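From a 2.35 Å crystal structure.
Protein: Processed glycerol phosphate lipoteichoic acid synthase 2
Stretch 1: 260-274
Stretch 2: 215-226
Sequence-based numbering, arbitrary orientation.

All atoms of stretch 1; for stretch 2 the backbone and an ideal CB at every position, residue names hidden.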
# COMPACT_ATOMS: atom_id res chain seq x y z
N TYR A 260 2.77 -3.11 -9.47
CA TYR A 260 2.19 -3.66 -10.71
C TYR A 260 2.32 -5.16 -10.73
O TYR A 260 3.26 -5.69 -10.18
CB TYR A 260 2.84 -3.08 -11.98
CG TYR A 260 4.31 -3.42 -12.09
CD1 TYR A 260 4.71 -4.56 -12.76
CD2 TYR A 260 5.29 -2.64 -11.46
CE1 TYR A 260 6.07 -4.90 -12.88
CE2 TYR A 260 6.68 -2.98 -11.54
CZ TYR A 260 7.03 -4.12 -12.27
OH TYR A 260 8.30 -4.52 -12.40
N GLY A 261 1.40 -5.83 -11.40
CA GLY A 261 1.56 -7.25 -11.65
C GLY A 261 2.07 -7.52 -13.06
O GLY A 261 2.75 -8.54 -13.30
N ILE A 262 1.74 -6.64 -14.00
CA ILE A 262 2.09 -6.84 -15.41
C ILE A 262 3.20 -5.87 -15.84
O ILE A 262 2.95 -4.67 -16.04
CB ILE A 262 0.86 -6.63 -16.32
CG1 ILE A 262 -0.38 -7.39 -15.80
CG2 ILE A 262 1.21 -7.03 -17.77
CD1 ILE A 262 -0.18 -8.91 -15.75
N SER A 263 4.41 -6.39 -16.05
CA SER A 263 5.53 -5.57 -16.52
C SER A 263 5.48 -5.23 -18.02
O SER A 263 4.56 -5.63 -18.75
CB SER A 263 6.85 -6.23 -16.16
OG SER A 263 7.09 -7.34 -16.98
N GLU A 264 6.50 -4.49 -18.48
CA GLU A 264 6.69 -4.13 -19.90
C GLU A 264 7.05 -5.29 -20.83
O GLU A 264 6.94 -5.14 -22.04
CB GLU A 264 7.67 -2.96 -20.01
CG GLU A 264 7.11 -1.65 -19.38
CD GLU A 264 7.78 -0.38 -19.95
OE1 GLU A 264 8.57 0.26 -19.20
OE2 GLU A 264 7.53 -0.04 -21.15
N ASN A 265 7.41 -6.46 -20.29
CA ASN A 265 7.58 -7.68 -21.09
C ASN A 265 6.29 -8.15 -21.78
O ASN A 265 6.33 -8.96 -22.74
CB ASN A 265 8.13 -8.86 -20.23
CG ASN A 265 9.50 -8.57 -19.59
OD1 ASN A 265 9.76 -9.03 -18.49
ND2 ASN A 265 10.35 -7.84 -20.28
N HIS A 266 5.16 -7.64 -21.31
CA HIS A 266 3.83 -8.00 -21.83
C HIS A 266 3.12 -6.83 -22.51
O HIS A 266 1.90 -6.80 -22.59
CB HIS A 266 2.95 -8.52 -20.67
CG HIS A 266 3.66 -9.52 -19.82
ND1 HIS A 266 3.87 -10.82 -20.24
CD2 HIS A 266 4.31 -9.39 -18.65
CE1 HIS A 266 4.57 -11.47 -19.31
NE2 HIS A 266 4.85 -10.62 -18.35
N ASN A 267 3.89 -5.87 -22.99
CA ASN A 267 3.33 -4.70 -23.67
C ASN A 267 2.48 -5.06 -24.87
O ASN A 267 1.49 -4.39 -25.13
CB ASN A 267 4.45 -3.75 -24.12
CG ASN A 267 4.85 -2.73 -23.05
OD1 ASN A 267 4.25 -2.65 -21.98
ND2 ASN A 267 5.87 -1.95 -23.33
N LYS A 268 2.87 -6.08 -25.63
CA LYS A 268 2.10 -6.45 -26.81
C LYS A 268 0.67 -6.81 -26.41
O LYS A 268 -0.25 -6.35 -27.02
CB LYS A 268 2.74 -7.59 -27.59
CG LYS A 268 2.06 -7.83 -28.94
CD LYS A 268 2.42 -9.17 -29.56
CE LYS A 268 2.84 -8.92 -30.99
NZ LYS A 268 2.47 -10.02 -31.94
N ALA A 269 0.50 -7.60 -25.34
CA ALA A 269 -0.84 -8.01 -24.94
C ALA A 269 -1.59 -6.88 -24.21
O ALA A 269 -2.81 -6.73 -24.37
CB ALA A 269 -0.79 -9.29 -24.08
N MSE A 270 -0.86 -6.09 -23.43
CA MSE A 270 -1.46 -5.00 -22.68
C MSE A 270 -2.05 -3.93 -23.57
O MSE A 270 -3.00 -3.28 -23.18
CB MSE A 270 -0.48 -4.37 -21.68
CG MSE A 270 -0.31 -5.17 -20.47
SE MSE A 270 -2.01 -5.33 -19.44
CE MSE A 270 -2.21 -3.47 -18.91
N ALA A 271 -1.47 -3.71 -24.75
CA ALA A 271 -2.07 -2.81 -25.73
C ALA A 271 -3.44 -3.30 -26.21
O ALA A 271 -4.34 -2.50 -26.45
CB ALA A 271 -1.13 -2.59 -26.93
N LYS A 272 -3.58 -4.62 -26.40
CA LYS A 272 -4.90 -5.19 -26.68
C LYS A 272 -5.85 -5.04 -25.49
O LYS A 272 -7.01 -4.70 -25.68
CB LYS A 272 -4.82 -6.65 -27.10
CG LYS A 272 -4.09 -6.88 -28.42
CD LYS A 272 -4.18 -8.35 -28.74
CE LYS A 272 -2.89 -8.89 -29.32
NZ LYS A 272 -2.78 -8.52 -30.73
N VAL A 273 -5.34 -5.25 -24.28
CA VAL A 273 -6.18 -5.12 -23.08
C VAL A 273 -6.81 -3.72 -23.09
O VAL A 273 -8.03 -3.56 -22.91
CB VAL A 273 -5.38 -5.39 -21.75
CG1 VAL A 273 -6.07 -4.81 -20.53
CG2 VAL A 273 -5.11 -6.88 -21.55
N LEU A 274 -5.96 -2.72 -23.38
CA LEU A 274 -6.37 -1.32 -23.39
C LEU A 274 -7.02 -0.84 -24.70
O LEU A 274 -7.47 0.29 -24.79
CB LEU A 274 -5.19 -0.41 -23.00
CG LEU A 274 -4.74 -0.68 -21.55
CD1 LEU A 274 -3.69 0.31 -21.08
CD2 LEU A 274 -5.92 -0.69 -20.56
N UNK A 215 -8.52 -13.04 -23.82
CA UNK A 215 -7.96 -13.57 -25.05
C UNK A 215 -7.08 -12.50 -25.68
O UNK A 215 -7.49 -11.84 -26.65
CB UNK A 215 -9.06 -14.02 -26.01
N UNK A 216 -5.87 -12.31 -25.13
CA UNK A 216 -4.94 -11.26 -25.59
C UNK A 216 -3.59 -11.73 -26.16
O UNK A 216 -2.70 -10.92 -26.41
CB UNK A 216 -4.66 -10.32 -24.42
N UNK A 217 -3.44 -13.04 -26.36
CA UNK A 217 -2.23 -13.59 -26.98
C UNK A 217 -1.05 -13.75 -26.04
O UNK A 217 0.11 -13.77 -26.49
CB UNK A 217 -1.81 -12.70 -28.15
N UNK A 218 -1.33 -13.89 -24.74
CA UNK A 218 -0.27 -13.94 -23.75
C UNK A 218 -0.90 -14.46 -22.46
O UNK A 218 -1.79 -13.84 -21.89
CB UNK A 218 0.39 -12.57 -23.55
N UNK A 219 -0.41 -15.61 -22.02
CA UNK A 219 -1.06 -16.38 -21.00
C UNK A 219 -0.82 -15.79 -19.62
O UNK A 219 -1.63 -15.99 -18.73
CB UNK A 219 -0.58 -17.83 -21.05
N UNK A 220 0.28 -15.07 -19.44
CA UNK A 220 0.44 -14.32 -18.19
C UNK A 220 -0.69 -13.29 -17.99
O UNK A 220 -1.33 -13.23 -16.93
CB UNK A 220 1.80 -13.61 -18.18
N UNK A 221 -0.93 -12.50 -19.03
CA UNK A 221 -1.97 -11.48 -19.06
C UNK A 221 -3.37 -12.11 -19.08
O UNK A 221 -4.25 -11.63 -18.40
CB UNK A 221 -1.78 -10.57 -20.28
N UNK A 222 -3.56 -13.14 -19.88
CA UNK A 222 -4.82 -13.91 -19.90
C UNK A 222 -5.24 -14.40 -18.52
O UNK A 222 -6.42 -14.33 -18.20
CB UNK A 222 -4.68 -15.11 -20.84
N UNK A 223 -4.28 -14.87 -17.71
CA UNK A 223 -4.58 -15.52 -16.42
C UNK A 223 -4.66 -14.52 -15.28
O UNK A 223 -5.20 -14.80 -14.20
CB UNK A 223 -3.52 -16.57 -16.10
N UNK A 224 -4.11 -13.33 -15.52
CA UNK A 224 -4.23 -12.25 -14.57
C UNK A 224 -5.69 -12.07 -14.13
O UNK A 224 -5.96 -11.94 -12.95
CB UNK A 224 -3.69 -10.95 -15.18
N UNK A 225 -6.60 -12.05 -15.10
CA UNK A 225 -7.99 -11.68 -14.85
C UNK A 225 -8.70 -12.70 -14.00
O UNK A 225 -9.57 -12.32 -13.24
CB UNK A 225 -8.74 -11.50 -16.17
N UNK A 226 -8.33 -13.98 -14.15
CA UNK A 226 -8.84 -15.07 -13.32
C UNK A 226 -8.40 -15.00 -11.87
O UNK A 226 -9.22 -15.16 -10.97
CB UNK A 226 -8.40 -16.41 -13.91

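At 215 the CA-to-CB bond points away and nothing of stretch 1 lies near, so almost any residue would do; Asp215 is deposited.

Position 216 points toward the helix 267-273, its ideal CB 4.0 Å from Ala269 CB and 4.5 Å from Val273 CG2. The small alanine lets the backbones come close, and a large apolar side chain could spread along the helix. Phe216 does so: with chi1 m, it turns one face of its ring to Val273, whose CG2 sits 3.7 Å from the ring centroid and nearly on the ring normal, a CH-pi contact, while Lys272 CB packs 3.9 Å from Phe216 CD1.

At 217 phi is +81°, a value that by itself favours glycine, and Gly217 is found.

Position 218 immediately precedes a helix, where Asp, Asn, Ser or Thr can cap free backbone NH groups. Its ideal CB lies 3.5 Å from Ala269 CB and 5.1 Å from His266 ND1, so a short acceptor could also meet the imidazole. Asp218 serves both needs. Its OD1 accepts from the backbone N of residue 221 (3.3 Å), the capping bond, and its OD2 accepts from His266 ND1 (3.0 Å), near the plane of the ring as a ring N-H requires. A water donates to Asp218 OD2 (2.7 Å) and accepts from Ala269 N (3.2 Å), tying the carboxylate to the opposing helix.

Position 219 points away and tolerates many residues; Ser219 occupies it.

At 220 the ideal CB is 3.7 Å from His266 CE1, which suits a compact apolar residue. Val220 sets CG1 over one face of the imidazole, 4.0 Å from the ring centroid.

Position 221 faces an apolar hollow lined by Ile262, Ala269 and Val273; Val, Ile or Leu would be reasonable. Val221 uses both methyls: CG2 lies 4.0 Å from Ile262 CG2 and 3.9 Å from Ala269 CB, and CG1 is 3.6 Å from Val273 CG2.

Positions 222 and 223 meet nothing of stretch 1, and polar residues are plausible. Asp222 OD1 accepts from Phe216 N (2.9 Å), bracing the preceding loop against the helix; Asn223 follows.

At 224 the ideal CB is 4.1 Å from Ile262 CD1, with Gly261 beyond, so a long apolar or aromatic side chain fits. Tyr224 offers a ring face to Ile262 CD1, 4.1 Å from its centroid, and Gly261 CA lies 4.4 Å from Tyr224 CE1.

Position 225 points sideways, so only a long side chain could reach stretch 1. Phe225 brings its ring edge to Val273, CZ to CG2 3.8 Å.

Position 226 is out of reach and undemanding; Gln226 is deposited.

Stretch 2 (215-226) DFGDSVVDNYFQ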
# COMPACT_ATOMS: atom_id res chain seq x y z
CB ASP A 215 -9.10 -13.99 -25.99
CG ASP A 215 -8.68 -15.04 -27.05
OD1 ASP A 215 -7.67 -15.74 -26.85
OD2 ASP A 215 -9.40 -15.18 -28.08
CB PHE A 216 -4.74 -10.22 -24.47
CG PHE A 216 -6.02 -9.72 -23.89
CD1 PHE A 216 -6.81 -8.81 -24.60
CD2 PHE A 216 -6.47 -10.19 -22.66
CE1 PHE A 216 -8.02 -8.37 -24.08
CE2 PHE A 216 -7.67 -9.75 -22.13
CZ PHE A 216 -8.45 -8.84 -22.84
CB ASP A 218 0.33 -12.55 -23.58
CG ASP A 218 1.35 -12.46 -22.46
OD1 ASP A 218 1.23 -13.16 -21.42
OD2 ASP A 218 2.28 -11.63 -22.61
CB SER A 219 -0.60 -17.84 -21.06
OG SER A 219 0.71 -17.99 -20.56
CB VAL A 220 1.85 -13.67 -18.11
CG1 VAL A 220 1.95 -12.66 -16.96
CG2 VAL A 220 2.91 -14.76 -17.91
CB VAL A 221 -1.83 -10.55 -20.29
CG1 VAL A 221 -3.12 -9.71 -20.51
CG2 VAL A 221 -0.56 -9.69 -20.20
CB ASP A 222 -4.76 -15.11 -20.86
CG ASP A 222 -4.73 -14.69 -22.33
OD1 ASP A 222 -4.87 -13.48 -22.63
OD2 ASP A 222 -4.54 -15.58 -23.19
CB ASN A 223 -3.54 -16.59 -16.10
CG ASN A 223 -3.65 -17.79 -17.01
OD1 ASN A 223 -4.65 -18.00 -17.69
ND2 ASN A 223 -2.60 -18.59 -17.04
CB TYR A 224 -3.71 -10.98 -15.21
CG TYR A 224 -3.60 -9.82 -14.25
CD1 TYR A 224 -2.66 -9.84 -13.20
CD2 TYR A 224 -4.43 -8.72 -14.38
CE1 TYR A 224 -2.57 -8.76 -12.32
CE2 TYR A 224 -4.34 -7.63 -13.51
CZ TYR A 224 -3.40 -7.64 -12.49
OH TYR A 224 -3.32 -6.54 -11.67
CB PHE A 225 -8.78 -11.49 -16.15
CG PHE A 225 -8.21 -10.45 -17.03
CD1 PHE A 225 -8.40 -9.08 -16.75
CD2 PHE A 225 -7.45 -10.80 -18.15
CE1 PHE A 225 -7.84 -8.08 -17.56
CE2 PHE A 225 -6.89 -9.80 -18.97
CZ PHE A 225 -7.09 -8.44 -18.66
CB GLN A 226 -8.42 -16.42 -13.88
CG GLN A 226 -8.98 -16.71 -15.23
CD GLN A 226 -9.02 -18.19 -15.53
OE1 GLN A 226 -8.36 -18.99 -14.86
NE2 GLN A 226 -9.79 -18.57 -16.54
O HOH W 1 2.59 -9.92 -24.64
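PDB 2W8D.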